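Local coordinates for CBS domain-containing protein (Pyrococcus horikoshii, PDB 2YZI) that is of unknown function but carries a pair of CBS domains, modules that in related proteins often bind adenine nucleotides and regulate a partner, at residues D37-L41 with F53-S57; V94-M98 with F118-L123; L82-V87 with I106-E110. All coordinates share one frame; numbering follows the deposited sequence.

In the fold
Interaction 1 belongs to the first CBS motif, interactions 2 and 3 to the second. Residues 37-41 and 53-57 pair as the two strands of a hairpin, partly buried. Interaction 2 is the buried one: helix 91-101 packs on strand 113-119 and helix 120-127 through side chains alone. Interaction 3 adds strand 84-86 to the same sheet by backbone hydrogen bonds, with a polar rim around Asn86 and Glu109. Interactions 1 and 2 both touch the second subunit; interaction 3 does not. Interactions 2 and 3 meet where Phe118 N bonds Ile106 O and Val94 packs on Ala85; Phe53, against Leu82 and Leu107, ties interaction 1 to interaction 3.

Interaction 1. Residues D37-L41 with F53-S57; sequences DVGSL and FFTKS
The Phe54 ring carries Leu41 on one face: CB sits 3.9 Å above the ring plane, shifted toward the rim, and CD1 of Leu41 comes to 3.6 Å from Phe54 CZ. The two side chains lie side by side and point the same way, with Ala29 of helix 26-35 touching both. Phe54 gets there with CG tucked between its backbone N and carbonyl carbon (chi1 72°). On the face that carries Ser40 and Thr55, the Phe53 ring meets the neighbouring strand obliquely, its CZ 3.7 Å from Ser40 CB. Leu41 and Phe54 form an antiparallel hydrogen-bonded pair: Leu41 N to Phe54 O and Phe54 N to Leu41 O are both 3.0 Å, each donor near the carbonyl line. Ser40 and Thr55 make the next, non-hydrogen-bonded pair. Past the strand end, Lys56 N makes a weak bond to Gly39 O, bent to 132°. The extended Lys56 chain runs past Gly39, bringing CE to 3.2 Å from Val38 O, and NZ bonds Ser57 OG of the second subunit. Thr55 caps the helix that starts at Lys56. The chemistry therefore changes along the hairpin, from an apolar, firmly bonded pair at Leu41 and Phe54 to a polar end engaged with the dimer partner.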
ATOM      1  N   ASP B  37      10.139   5.509   2.007  1.00 26.92           N
ATOM      2  CA  ASP B  37       8.979   5.197   1.191  1.00 28.04           C
ATOM      3  C   ASP B  37       8.687   3.717   0.935  1.00 27.67           C
ATOM      4  O   ASP B  37       8.398   3.332  -0.206  1.00 27.27           O
ATOM      5  CB  ASP B  37       9.128   5.912  -0.151  1.00 31.11           C
ATOM      6  CG  ASP B  37       7.806   6.327  -0.737  1.00 35.49           C
ATOM      7  OD1 ASP B  37       7.139   7.187  -0.126  1.00 40.57           O
ATOM      8  OD2 ASP B  37       7.428   5.799  -1.803  1.00 36.05           O
ATOM      9  N   VAL B  38       8.756   2.891   1.975  1.00 26.72           N
ATOM     10  CA  VAL B  38       8.466   1.467   1.818  1.00 25.59           C
ATOM     11  C   VAL B  38       7.324   1.044   2.736  1.00 25.06           C
ATOM     12  O   VAL B  38       7.166   1.579   3.837  1.00 23.54           O
ATOM     13  CB  VAL B  38       9.709   0.597   2.097  1.00 25.38           C
ATOM     14  CG1 VAL B  38      10.766   0.866   1.040  1.00 24.09           C
ATOM     15  CG2 VAL B  38      10.251   0.874   3.485  1.00 23.28           C
ATOM     16  N   GLY B  39       6.517   0.093   2.270  1.00 24.21           N
ATOM     17  CA  GLY B  39       5.385  -0.361   3.055  1.00 22.05           C
ATOM     18  C   GLY B  39       5.674  -1.525   3.982  1.00 21.56           C
ATOM     19  O   GLY B  39       4.810  -1.939   4.757  1.00 22.16           O
ATOM     20  N   SER B  40       6.894  -2.042   3.925  1.00 20.33           N
ATOM     21  CA  SER B  40       7.259  -3.181   4.748  1.00 18.87           C
ATOM     22  C   SER B  40       8.717  -3.172   5.156  1.00 18.59           C
ATOM     23  O   SER B  40       9.514  -2.384   4.661  1.00 19.16           O
ATOM     24  CB  SER B  40       6.948  -4.493   4.004  1.00 18.91           C
ATOM     25  OG  SER B  40       7.695  -4.602   2.803  1.00 18.06           O
ATOM     26  N   LEU B  41       9.048  -4.072   6.066  1.00 16.79           N
ATOM     27  CA  LEU B  41      10.398  -4.214   6.573  1.00 15.71           C
ATOM     28  C   LEU B  41      10.632  -5.660   6.987  1.00 16.32           C
ATOM     29  O   LEU B  41       9.719  -6.330   7.465  1.00 13.04           O
ATOM     30  CB  LEU B  41      10.598  -3.316   7.800  1.00 15.22           C
ATOM     31  CG  LEU B  41      10.581  -1.789   7.657  1.00 14.15           C
ATOM     32  CD1 LEU B  41      10.613  -1.161   9.038  1.00 12.10           C
ATOM     33  CD2 LEU B  41      11.786  -1.324   6.839  1.00 15.55           C
ATOM     34  N   PHE B  53       9.227 -10.319   9.440  1.00 16.89           N
ATOM     35  CA  PHE B  53       8.739  -9.456   8.375  1.00 16.76           C
ATOM     36  C   PHE B  53       7.437  -8.817   8.845  1.00 17.29           C
ATOM     37  O   PHE B  53       6.663  -9.447   9.585  1.00 18.02           O
ATOM     38  CB  PHE B  53       8.454 -10.307   7.134  1.00 16.67           C
ATOM     39  CG  PHE B  53       7.884  -9.538   5.980  1.00 17.10           C
ATOM     40  CD1 PHE B  53       8.720  -8.860   5.094  1.00 16.87           C
ATOM     41  CD2 PHE B  53       6.504  -9.515   5.756  1.00 16.58           C
ATOM     42  CE1 PHE B  53       8.193  -8.178   4.004  1.00 16.06           C
ATOM     43  CE2 PHE B  53       5.970  -8.837   4.668  1.00 14.23           C
ATOM     44  CZ  PHE B  53       6.818  -8.166   3.790  1.00 13.92           C
ATOM     45  N   PHE B  54       7.191  -7.581   8.421  1.00 16.31           N
ATOM     46  CA  PHE B  54       5.959  -6.894   8.796  1.00 16.17           C
ATOM     47  C   PHE B  54       5.662  -5.678   7.914  1.00 16.82           C
ATOM     48  O   PHE B  54       6.560  -5.044   7.354  1.00 16.29           O
ATOM     49  CB  PHE B  54       5.991  -6.502  10.282  1.00 14.43           C
ATOM     50  CG  PHE B  54       6.929  -5.370  10.602  1.00 16.47           C
ATOM     51  CD1 PHE B  54       6.535  -4.047  10.408  1.00 15.10           C
ATOM     52  CD2 PHE B  54       8.201  -5.628  11.123  1.00 14.44           C
ATOM     53  CE1 PHE B  54       7.395  -2.995  10.734  1.00 16.50           C
ATOM     54  CE2 PHE B  54       9.070  -4.584  11.453  1.00 16.78           C
ATOM     55  CZ  PHE B  54       8.670  -3.264  11.260  1.00 17.07           C
ATOM     56  N   THR B  55       4.377  -5.369   7.796  1.00 16.67           N
ATOM     57  CA  THR B  55       3.920  -4.256   6.971  1.00 17.17           C
ATOM     58  C   THR B  55       3.343  -3.135   7.810  1.00 16.77           C
ATOM     59  O   THR B  55       3.306  -3.214   9.033  1.00 16.20           O
ATOM     60  CB  THR B  55       2.824  -4.708   5.998  1.00 16.70           C
ATOM     61  OG1 THR B  55       1.659  -5.081   6.743  1.00 19.39           O
ATOM     62  CG2 THR B  55       3.299  -5.890   5.171  1.00 14.62           C
ATOM     63  N   LYS B  56       2.903  -2.081   7.132  1.00 18.82           N
ATOM     64  CA  LYS B  56       2.294  -0.940   7.793  1.00 18.48           C
ATOM     65  C   LYS B  56       0.945  -1.417   8.317  1.00 17.75           C
ATOM     66  O   LYS B  56       0.493  -1.020   9.393  1.00 16.92           O
ATOM     67  CB  LYS B  56       2.105   0.204   6.794  1.00 18.51           C
ATOM     68  CG  LYS B  56       3.398   0.908   6.383  1.00 19.19           C
ATOM     69  CD  LYS B  56       3.134   2.024   5.374  1.00 19.37           C
ATOM     70  CE  LYS B  56       4.416   2.774   5.002  1.00 19.19           C
ATOM     71  NZ  LYS B  56       4.206   3.844   3.973  1.00 15.74           N
ATOM     72  N   SER B  57       0.322  -2.298   7.546  1.00 17.62           N
ATOM     73  CA  SER B  57      -0.962  -2.847   7.915  1.00 19.10           C
ATOM     74  C   SER B  57      -0.849  -3.612   9.230  1.00 21.03           C
ATOM     75  O   SER B  57      -1.739  -3.513  10.077  1.00 22.50           O
ATOM     76  CB  SER B  57      -1.475  -3.767   6.810  1.00 18.43           C
ATOM     77  OG  SER B  57      -2.829  -4.097   7.026  1.00 20.45           O
TER

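Interaction 2. Residues V94-M98 with F118-L123; sequences VLRKM and FTLSDL
A selenium atom at a ring edge is the striking feature: SE of Met98, present as selenomethionine, lies near the plane of the Phe118 ring, 79° off its normal and 4.8 Å from the centroid. This Met-aromatic contact brings SE to 3.7 Å from Phe118 CD2, and the two side chains meet at about a right angle. The bend at the end of the Met98 chain (chi3 84°) brings CE to 3.8 Å from Leu120 CD2. Four and three residues earlier on the helix, Val94 and Leu95 come at the same ring obliquely; Leu95 CD1 is 3.7 Å from Phe118 CE2. Phe118 meets them with CG anti to the backbone N, chi1 178°. Just after Phe118, at Thr119, the strand gives way to a helix, and Thr119 and Asp122 lock its start with a capping box: Asp122 N gives to Thr119 OG1, while Asp122 OD2 accepts from Thr119 N at 2.7 Å through its anti lone pair. The Thr119 hydroxyl also gives to OD2, from above the carboxylate plane. Ile106 of strand 105-110 also touches Phe118, and Leu123 meets Leu123 of the second subunit. Helices packed on a short sheet typify the CBS fold.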
ATOM      1  N   VAL B  94       3.180 -14.303 -10.153  1.00 18.34           N
ATOM      2  CA  VAL B  94       3.511 -13.594  -8.925  1.00 16.86           C
ATOM      3  C   VAL B  94       2.306 -12.756  -8.512  1.00 17.36           C
ATOM      4  O   VAL B  94       1.918 -12.738  -7.343  1.00 14.08           O
ATOM      5  CB  VAL B  94       4.747 -12.695  -9.123  1.00 16.35           C
ATOM      6  CG1 VAL B  94       4.926 -11.760  -7.918  1.00 13.83           C
ATOM      7  CG2 VAL B  94       5.982 -13.574  -9.291  1.00 14.23           C
ATOM      8  N   LEU B  95       1.704 -12.075  -9.482  1.00 18.22           N
ATOM      9  CA  LEU B  95       0.519 -11.257  -9.223  1.00 19.81           C
ATOM     10  C   LEU B  95      -0.610 -12.117  -8.657  1.00 19.02           C
ATOM     11  O   LEU B  95      -1.284 -11.734  -7.697  1.00 19.21           O
ATOM     12  CB  LEU B  95       0.048 -10.585 -10.509  1.00 18.33           C
ATOM     13  CG  LEU B  95       0.485  -9.141 -10.748  1.00 21.47           C
ATOM     14  CD1 LEU B  95       1.973  -9.007 -10.561  1.00 21.14           C
ATOM     15  CD2 LEU B  95       0.067  -8.712 -12.151  1.00 20.63           C
ATOM     16  N   ARG B  96      -0.814 -13.280  -9.258  1.00 19.05           N
ATOM     17  CA  ARG B  96      -1.852 -14.181  -8.798  1.00 21.59           C
ATOM     18  C   ARG B  96      -1.574 -14.618  -7.352  1.00 22.73           C
ATOM     19  O   ARG B  96      -2.480 -14.684  -6.516  1.00 21.36           O
ATOM     20  CB  ARG B  96      -1.925 -15.400  -9.712  1.00 22.45           C
ATOM     21  CG  ARG B  96      -2.815 -16.506  -9.171  1.00 26.81           C
ATOM     22  CD  ARG B  96      -2.945 -17.664 -10.140  1.00 28.74           C
ATOM     23  NE  ARG B  96      -3.923 -18.633  -9.669  1.00 31.55           N
ATOM     24  CZ  ARG B  96      -4.333 -19.686 -10.368  1.00 30.61           C
ATOM     25  NH1 ARG B  96      -3.847 -19.912 -11.578  1.00 30.26           N
ATOM     26  NH2 ARG B  96      -5.234 -20.507  -9.856  1.00 29.98           N
ATOM     27  N   LYS B  97      -0.319 -14.909  -7.050  1.00 24.10           N
ATOM     28  CA  LYS B  97       0.019 -15.330  -5.705  1.00 26.90           C
ATOM     29  C   LYS B  97      -0.237 -14.212  -4.686  1.00 28.77           C
ATOM     30  O   LYS B  97      -0.701 -14.469  -3.581  1.00 29.98           O
ATOM     31  CB  LYS B  97       1.483 -15.780  -5.642  1.00 23.51           C
ATOM     32  CG  LYS B  97       1.836 -16.453  -4.338  1.00 23.53           C
ATOM     33  CD  LYS B  97       3.187 -17.120  -4.399  1.00 23.09           C
ATOM     34  CE  LYS B  97       3.422 -17.940  -3.143  1.00 21.56           C
ATOM     35  NZ  LYS B  97       4.723 -18.634  -3.220  1.00 24.16           N
HETATM   36  N   MSE B  98       0.074 -12.976  -5.054  1.00 28.51           N
HETATM   37  CA  MSE B  98      -0.133 -11.849  -4.146  1.00 24.90           C
HETATM   38  C   MSE B  98      -1.616 -11.615  -3.922  1.00 23.40           C
HETATM   39  O   MSE B  98      -2.025 -11.158  -2.854  1.00 21.85           O
HETATM   40  CB  MSE B  98       0.476 -10.565  -4.715  1.00 23.07           C
HETATM   41  CG  MSE B  98       1.979 -10.544  -4.806  1.00 24.05           C
HETATM   42 SE   MSE B  98       2.516  -9.012  -5.850  1.00 24.25          SE
HETATM   43  CE  MSE B  98       2.479  -7.652  -4.439  1.00 20.13           C
ATOM     44  N   PHE B 118       9.088  -7.425  -4.448  1.00 18.20           N
ATOM     45  CA  PHE B 118       8.226  -6.859  -5.473  1.00 18.47           C
ATOM     46  C   PHE B 118       7.014  -6.275  -4.759  1.00 19.68           C
ATOM     47  O   PHE B 118       6.361  -6.958  -3.971  1.00 21.15           O
ATOM     48  CB  PHE B 118       7.780  -7.920  -6.477  1.00 18.34           C
ATOM     49  CG  PHE B 118       6.834  -7.391  -7.530  1.00 16.16           C
ATOM     50  CD1 PHE B 118       7.267  -6.467  -8.476  1.00 15.92           C
ATOM     51  CD2 PHE B 118       5.508  -7.803  -7.557  1.00 14.28           C
ATOM     52  CE1 PHE B 118       6.391  -5.949  -9.442  1.00 16.35           C
ATOM     53  CE2 PHE B 118       4.614  -7.292  -8.525  1.00 17.22           C
ATOM     54  CZ  PHE B 118       5.062  -6.363  -9.467  1.00 14.50           C
ATOM     55  N   THR B 119       6.720  -5.010  -5.035  1.00 19.16           N
ATOM     56  CA  THR B 119       5.603  -4.330  -4.381  1.00 20.17           C
ATOM     57  C   THR B 119       4.590  -3.803  -5.385  1.00 19.67           C
ATOM     58  O   THR B 119       4.806  -3.882  -6.590  1.00 19.33           O
ATOM     59  CB  THR B 119       6.114  -3.135  -3.527  1.00 20.77           C
ATOM     60  OG1 THR B 119       6.559  -2.075  -4.387  1.00 20.78           O
ATOM     61  CG2 THR B 119       7.271  -3.576  -2.653  1.00 20.44           C
ATOM     62  N   LEU B 120       3.478  -3.269  -4.889  1.00 20.54           N
ATOM     63  CA  LEU B 120       2.463  -2.726  -5.781  1.00 21.50           C
ATOM     64  C   LEU B 120       3.018  -1.481  -6.448  1.00 20.16           C
ATOM     65  O   LEU B 120       2.633  -1.146  -7.567  1.00 19.65           O
ATOM     66  CB  LEU B 120       1.171  -2.402  -5.027  1.00 21.14           C
ATOM     67  CG  LEU B 120       0.391  -3.629  -4.535  1.00 22.60           C
ATOM     68  CD1 LEU B 120      -1.044  -3.229  -4.251  1.00 22.10           C
ATOM     69  CD2 LEU B 120       0.420  -4.731  -5.585  1.00 20.65           C
ATOM     70  N   SER B 121       3.935  -0.802  -5.762  1.00 19.07           N
ATOM     71  CA  SER B 121       4.564   0.389  -6.331  1.00 20.20           C
ATOM     72  C   SER B 121       5.387  -0.040  -7.541  1.00 19.85           C
ATOM     73  O   SER B 121       5.433   0.669  -8.549  1.00 20.22           O
ATOM     74  CB  SER B 121       5.470   1.080  -5.311  1.00 19.58           C
ATOM     75  OG  SER B 121       4.705   1.720  -4.305  1.00 20.96           O
ATOM     76  N   ASP B 122       6.035  -1.198  -7.437  1.00 20.66           N
ATOM     77  CA  ASP B 122       6.823  -1.713  -8.548  1.00 21.81           C
ATOM     78  C   ASP B 122       5.897  -1.984  -9.737  1.00 21.44           C
ATOM     79  O   ASP B 122       6.253  -1.708 -10.885  1.00 21.68           O
ATOM     80  CB  ASP B 122       7.547  -2.995  -8.151  1.00 24.43           C
ATOM     81  CG  ASP B 122       8.643  -2.754  -7.139  1.00 28.10           C
ATOM     82  OD1 ASP B 122       9.570  -1.973  -7.439  1.00 30.60           O
ATOM     83  OD2 ASP B 122       8.584  -3.352  -6.042  1.00 28.95           O
ATOM     84  N   LEU B 123       4.710  -2.515  -9.449  1.00 21.18           N
ATOM     85  CA  LEU B 123       3.720  -2.808 -10.477  1.00 20.89           C
ATOM     86  C   LEU B 123       3.383  -1.525 -11.225  1.00 20.61           C
ATOM     87  O   LEU B 123       3.298  -1.508 -12.453  1.00 21.45           O
ATOM     88  CB  LEU B 123       2.446  -3.364  -9.848  1.00 20.47           C
ATOM     89  CG  LEU B 123       1.281  -3.599 -10.816  1.00 21.23           C
ATOM     90  CD1 LEU B 123       1.689  -4.650 -11.844  1.00 18.11           C
ATOM     91  CD2 LEU B 123       0.032  -4.044 -10.045  1.00 18.31           C
TER

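Interaction 3. Residues L82-V87 with I106-E110; sequences LITANV and ILIEE
Glu109 OE1 is gripped twice: Asn86 ND2 donates to it at 3.1 Å, from above the carboxylate plane, and a water gives it a second hydrogen bond at 2.9 Å. The same water bonds Thr84 OG1, bridging the two strands. Amide and carboxylate planes stand 55° apart. With CG of Asn86 anti to the backbone N (chi1 -176°) and the Glu109 chain bent at chi2 (-87°), the two groups meet obliquely above the sheet; their other oxygens are engaged too, Asn86 OD1 by Asn88 N and Glu109 OE2 by Gly112 N. A leucine in place of Asn86 would probably leave Glu109 OE1 with the water as its one remaining donor of the two, the carboxylate less firmly fixed, and Asn88 N without its side-chain acceptor. Beneath this polar rim the strands run parallel. Ala85 bonds the neighbouring strand twice: its N gives to Leu107 O at 3.1 Å, and its O accepts from Glu109 N at 2.8 Å; Val87 N then reaches Glu109 O, and Leu107 N to Ile83 O is a weak start. On the face of Ala85 and Ile108, Ala85 CB lies 3.8 Å from Ile106 CD1, with Val94 of helix 91-101 touching both residues. Past the other end, Leu82 CD2 meets Leu107 CD1 at 3.6 Å, beside Phe53. Parallel strands 84-86 and 105-110 joined through helix 91-101 make a beta-alpha-beta unit, as expected in a CBS domain.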
ATOM      1  N   LEU B  82       7.923 -16.209   5.785  1.00 24.36           N
ATOM      2  CA  LEU B  82       7.816 -15.338   4.629  1.00 22.40           C
ATOM      3  C   LEU B  82       7.069 -15.937   3.451  1.00 22.15           C
ATOM      4  O   LEU B  82       7.084 -17.143   3.235  1.00 21.99           O
ATOM      5  CB  LEU B  82       9.215 -14.944   4.170  1.00 24.27           C
ATOM      6  CG  LEU B  82      10.168 -14.531   5.289  1.00 24.71           C
ATOM      7  CD1 LEU B  82      11.599 -14.472   4.759  1.00 22.79           C
ATOM      8  CD2 LEU B  82       9.732 -13.192   5.864  1.00 22.80           C
ATOM      9  N   ILE B  83       6.411 -15.071   2.689  1.00 21.86           N
ATOM     10  CA  ILE B  83       5.699 -15.486   1.490  1.00 21.64           C
ATOM     11  C   ILE B  83       6.585 -14.939   0.391  1.00 22.43           C
ATOM     12  O   ILE B  83       6.796 -13.725   0.289  1.00 22.99           O
ATOM     13  CB  ILE B  83       4.299 -14.868   1.400  1.00 21.80           C
ATOM     14  CG1 ILE B  83       3.425 -15.438   2.516  1.00 22.75           C
ATOM     15  CG2 ILE B  83       3.683 -15.156   0.038  1.00 17.97           C
ATOM     16  CD1 ILE B  83       3.310 -16.975   2.486  1.00 27.82           C
ATOM     17  N   THR B  84       7.103 -15.846  -0.426  1.00 22.00           N
ATOM     18  CA  THR B  84       8.027 -15.471  -1.474  1.00 21.05           C
ATOM     19  C   THR B  84       7.664 -15.953  -2.856  1.00 21.57           C
ATOM     20  O   THR B  84       6.685 -16.663  -3.063  1.00 22.36           O
ATOM     21  CB  THR B  84       9.418 -16.023  -1.164  1.00 22.67           C
ATOM     22  OG1 THR B  84       9.361 -17.452  -1.201  1.00 22.64           O
ATOM     23  CG2 THR B  84       9.883 -15.580   0.216  1.00 19.87           C
ATOM     24  N   ALA B  85       8.499 -15.551  -3.798  1.00 20.71           N
ATOM     25  CA  ALA B  85       8.361 -15.912  -5.187  1.00 20.42           C
ATOM     26  C   ALA B  85       9.790 -16.027  -5.675  1.00 21.52           C
ATOM     27  O   ALA B  85      10.665 -15.297  -5.223  1.00 22.36           O
ATOM     28  CB  ALA B  85       7.627 -14.818  -5.946  1.00 20.56           C
ATOM     29  N   ASN B  86      10.034 -16.939  -6.597  1.00 20.51           N
ATOM     30  CA  ASN B  86      11.370 -17.121  -7.125  1.00 21.29           C
ATOM     31  C   ASN B  86      11.686 -16.078  -8.212  1.00 22.96           C
ATOM     32  O   ASN B  86      10.790 -15.613  -8.921  1.00 23.72           O
ATOM     33  CB  ASN B  86      11.478 -18.535  -7.670  1.00 19.80           C
ATOM     34  CG  ASN B  86      12.851 -18.858  -8.161  1.00 19.52           C
ATOM     35  OD1 ASN B  86      13.179 -18.627  -9.330  1.00 19.08           O
ATOM     36  ND2 ASN B  86      13.681 -19.386  -7.267  1.00 17.03           N
ATOM     37  N   VAL B  87      12.960 -15.711  -8.343  1.00 23.93           N
ATOM     38  CA  VAL B  87      13.370 -14.715  -9.342  1.00 25.18           C
ATOM     39  C   VAL B  87      12.868 -15.038 -10.744  1.00 25.43           C
ATOM     40  O   VAL B  87      12.574 -14.134 -11.523  1.00 26.65           O
ATOM     41  CB  VAL B  87      14.920 -14.551  -9.413  1.00 23.92           C
ATOM     42  CG1 VAL B  87      15.443 -13.968  -8.121  1.00 22.02           C
ATOM     43  CG2 VAL B  87      15.583 -15.892  -9.677  1.00 25.96           C
ATOM     44  N   ILE B 106       5.893  -8.791  -1.752  1.00 19.36           N
ATOM     45  CA  ILE B 106       6.292 -10.195  -1.769  1.00 18.51           C
ATOM     46  C   ILE B 106       7.807 -10.301  -1.929  1.00 18.97           C
ATOM     47  O   ILE B 106       8.386  -9.751  -2.865  1.00 19.10           O
ATOM     48  CB  ILE B 106       5.571 -10.977  -2.904  1.00 18.64           C
ATOM     49  CG1 ILE B 106       5.843 -12.471  -2.751  1.00 18.51           C
ATOM     50  CG2 ILE B 106       6.017 -10.468  -4.271  1.00 18.00           C
ATOM     51  CD1 ILE B 106       4.975 -13.362  -3.625  1.00 18.09           C
ATOM     52  N   LEU B 107       8.451 -10.994  -0.991  1.00 18.17           N
ATOM     53  CA  LEU B 107       9.904 -11.157  -1.028  1.00 17.48           C
ATOM     54  C   LEU B 107      10.328 -12.054  -2.187  1.00 19.10           C
ATOM     55  O   LEU B 107       9.651 -13.030  -2.507  1.00 18.54           O
ATOM     56  CB  LEU B 107      10.411 -11.730   0.303  1.00 14.19           C
ATOM     57  CG  LEU B 107      10.322 -10.781   1.505  1.00 14.55           C
ATOM     58  CD1 LEU B 107      10.680 -11.486   2.793  1.00 14.00           C
ATOM     59  CD2 LEU B 107      11.255  -9.614   1.274  1.00 14.41           C
ATOM     60  N   ILE B 108      11.439 -11.710  -2.830  1.00 19.24           N
ATOM     61  CA  ILE B 108      11.930 -12.501  -3.942  1.00 19.34           C
ATOM     62  C   ILE B 108      13.077 -13.384  -3.477  1.00 21.87           C
ATOM     63  O   ILE B 108      13.976 -12.957  -2.751  1.00 20.83           O
ATOM     64  CB  ILE B 108      12.390 -11.615  -5.113  1.00 18.46           C
ATOM     65  CG1 ILE B 108      11.269 -10.631  -5.505  1.00 18.91           C
ATOM     66  CG2 ILE B 108      12.758 -12.490  -6.306  1.00 17.18           C
ATOM     67  CD1 ILE B 108       9.947 -11.287  -5.896  1.00 14.93           C
ATOM     68  N   GLU B 109      13.028 -14.638  -3.908  1.00 24.79           N
ATOM     69  CA  GLU B 109      14.017 -15.624  -3.524  1.00 26.43           C
ATOM     70  C   GLU B 109      14.773 -16.208  -4.701  1.00 27.28           C
ATOM     71  O   GLU B 109      14.245 -16.323  -5.805  1.00 27.19           O
ATOM     72  CB  GLU B 109      13.312 -16.736  -2.736  1.00 27.18           C
ATOM     73  CG  GLU B 109      14.083 -18.032  -2.569  1.00 30.99           C
ATOM     74  CD  GLU B 109      13.884 -18.986  -3.731  1.00 32.51           C
ATOM     75  OE1 GLU B 109      12.789 -18.960  -4.340  1.00 34.66           O
ATOM     76  OE2 GLU B 109      14.817 -19.769  -4.021  1.00 33.78           O
ATOM     77  N   GLU B 110      16.028 -16.549  -4.447  1.00 27.57           N
ATOM     78  CA  GLU B 110      16.894 -17.181  -5.429  1.00 28.50           C
ATOM     79  C   GLU B 110      17.819 -18.134  -4.666  1.00 27.44           C
ATOM     80  O   GLU B 110      18.572 -17.719  -3.795  1.00 25.72           O
ATOM     81  CB  GLU B 110      17.721 -16.147  -6.200  1.00 28.51           C
ATOM     82  CG  GLU B 110      18.683 -16.794  -7.188  1.00 29.97           C
ATOM     83  CD  GLU B 110      19.479 -15.792  -7.996  1.00 33.27           C
ATOM     84  OE1 GLU B 110      20.011 -14.831  -7.404  1.00 35.25           O
ATOM     85  OE2 GLU B 110      19.587 -15.974  -9.227  1.00 33.09           O
TER
HETATM   86  O   HOH W   1       9.967 -18.708  -3.770  1.00 20.57           O